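Local atomic coordinates of esterase (Thermotoga maritima, PDB entry 3DOH), a protein that probably hydrolyses carboxylic esters, as a thermostable esterase that joins an immunoglobulin-like domain to an alpha/beta-hydrolase domain. Residues A[140-144]-A[200-206]. Residues are numbered along the deposited sequence; the frame is centred on the assembly and turned at random.
Sequences IIDDF and AVVWAQP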
# COMPACT_ATOMS: atom_id res chain seq x y z
N ILE A 140 25.12 -25.73 -15.77
CA ILE A 140 26.21 -25.95 -14.83
C ILE A 140 26.14 -27.35 -14.23
O ILE A 140 27.17 -27.97 -13.95
CB ILE A 140 26.19 -24.92 -13.69
CG1 ILE A 140 26.24 -23.50 -14.26
CG2 ILE A 140 27.35 -25.16 -12.73
CD1 ILE A 140 27.60 -23.12 -14.82
N ILE A 141 24.92 -27.85 -14.03
CA ILE A 141 24.72 -29.24 -13.64
C ILE A 141 25.02 -30.19 -14.80
O ILE A 141 25.33 -31.36 -14.59
CB ILE A 141 23.27 -29.48 -13.16
CG1 ILE A 141 23.10 -28.98 -11.72
CG2 ILE A 141 22.92 -30.96 -13.26
CD1 ILE A 141 21.73 -29.24 -11.15
N ASP A 142 24.92 -29.67 -16.02
CA ASP A 142 25.24 -30.44 -17.20
C ASP A 142 26.74 -30.48 -17.54
O ASP A 142 27.11 -31.17 -18.45
CB ASP A 142 24.40 -29.96 -18.38
CG ASP A 142 24.78 -28.53 -18.81
OD1 ASP A 142 25.71 -27.91 -18.18
OD2 ASP A 142 24.12 -28.04 -19.78
N ASP A 143 27.59 -29.76 -16.82
CA ASP A 143 29.05 -29.96 -16.96
C ASP A 143 29.65 -31.04 -16.08
O ASP A 143 30.84 -31.33 -16.23
CB ASP A 143 29.85 -28.69 -16.73
CG ASP A 143 29.38 -27.55 -17.57
OD1 ASP A 143 29.35 -27.71 -18.81
OD2 ASP A 143 29.04 -26.48 -17.00
N PHE A 144 28.88 -31.55 -15.13
CA PHE A 144 29.30 -32.61 -14.22
C PHE A 144 28.88 -33.89 -14.87
O PHE A 144 27.68 -34.19 -14.96
CB PHE A 144 28.53 -32.56 -12.88
CG PHE A 144 28.97 -31.49 -11.94
CD1 PHE A 144 28.83 -30.14 -12.28
CD2 PHE A 144 29.50 -31.83 -10.69
CE1 PHE A 144 29.25 -29.13 -11.43
CE2 PHE A 144 29.92 -30.81 -9.79
CZ PHE A 144 29.78 -29.45 -10.17
N ALA A 200 27.94 -27.86 -4.71
CA ALA A 200 28.84 -28.51 -5.66
C ALA A 200 29.23 -27.52 -6.74
O ALA A 200 30.37 -27.42 -7.16
CB ALA A 200 28.16 -29.73 -6.29
N VAL A 201 28.25 -26.74 -7.14
CA VAL A 201 28.23 -26.03 -8.36
C VAL A 201 29.00 -24.69 -8.28
O VAL A 201 29.59 -24.23 -9.26
CB VAL A 201 26.73 -25.86 -8.69
CG1 VAL A 201 26.30 -24.42 -8.80
CG2 VAL A 201 26.29 -26.81 -9.79
N VAL A 202 29.03 -24.09 -7.11
CA VAL A 202 29.73 -22.79 -6.95
C VAL A 202 31.18 -22.94 -7.44
O VAL A 202 31.67 -22.12 -8.20
CB VAL A 202 29.62 -22.24 -5.49
CG1 VAL A 202 30.27 -23.20 -4.47
CG2 VAL A 202 30.19 -20.85 -5.39
N TRP A 203 31.83 -24.05 -7.04
CA TRP A 203 33.20 -24.26 -7.39
C TRP A 203 33.32 -24.38 -8.90
O TRP A 203 34.38 -24.25 -9.46
CB TRP A 203 33.72 -25.49 -6.70
CG TRP A 203 33.23 -25.56 -5.25
CD1 TRP A 203 32.20 -26.32 -4.76
CD2 TRP A 203 33.75 -24.82 -4.13
NE1 TRP A 203 32.05 -26.10 -3.41
CE2 TRP A 203 32.99 -25.18 -3.00
CE3 TRP A 203 34.77 -23.87 -3.98
CZ2 TRP A 203 33.23 -24.64 -1.73
CZ3 TRP A 203 35.02 -23.34 -2.72
CH2 TRP A 203 34.25 -23.72 -1.62
N ALA A 204 32.19 -24.59 -9.56
CA ALA A 204 32.24 -24.89 -10.97
C ALA A 204 31.85 -23.70 -11.81
O ALA A 204 31.97 -23.74 -13.03
CB ALA A 204 31.38 -26.13 -11.29
N GLN A 205 31.41 -22.63 -11.15
CA GLN A 205 31.11 -21.37 -11.86
C GLN A 205 32.32 -20.79 -12.59
O GLN A 205 33.41 -20.78 -12.05
CB GLN A 205 30.47 -20.37 -10.88
CG GLN A 205 28.94 -20.64 -10.68
CD GLN A 205 28.33 -19.85 -9.53
OE1 GLN A 205 27.18 -20.10 -9.14
NE2 GLN A 205 29.10 -18.88 -8.96
N PRO A 206 32.19 -20.39 -13.87
CA PRO A 206 33.26 -19.61 -14.54
C PRO A 206 33.99 -18.55 -13.70
O PRO A 206 35.22 -18.53 -13.71
CB PRO A 206 32.55 -18.99 -15.73
CG PRO A 206 31.57 -20.06 -16.11
CD PRO A 206 31.09 -20.69 -14.82
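The far end of the F144 ring carries its contact with 200-206. Near the ring plane, at the edge, lies the carbonyl oxygen A200 O, 3.7 Å from F144 CZ. Two methyl groups approach obliquely: F144 CE1 is 3.7 Å from A204 CB and 4.1 Å from V201 CG2. A200 CB completes the set, 4.1 Å from F144 CE2. The ring reaches them because CG is turned anti to the carbonyl carbon of F144 (chi1 -76°), and V194 of helix 192-195 packs against the same side chain. Were F144 an alanine, the packing on A200, V201 and A204 would probably be lost, leaving a gap beside them and A200 O without its neighbour at the ring edge.

The second apolar group is built on I140. Its CG2 branch, anti to the backbone N, meets V201 CG2 at 3.5 Å, and the two side chains cross at about a right angle. V201 CG2 is shared by I140, F144 and I141, whose CG1 lies 4.3 Å from it. The other branch of I140 ends in CD1, which lies 4.3 Å from P206 CD, where helix 206-209 begins.

The D142 carboxylate is engaged on its own side of the contact: it forms a salt bridge with K137 through OD2 and receives a weak hydrogen bond from I140 N through OD1.

This loop links strand 129-139 of the sheet in the Ig-like region to strand 144-150, an edge strand of the hydrolase sheet within this chain. The contact therefore packs the interdomain connection against the loop between helices 192-195 and 206-209. With its side-chain pairings across the segments all apolar and most touching residues buried, its cohesion probably comes from van der Waals packing and burial of apolar surface rather than from directional bonds.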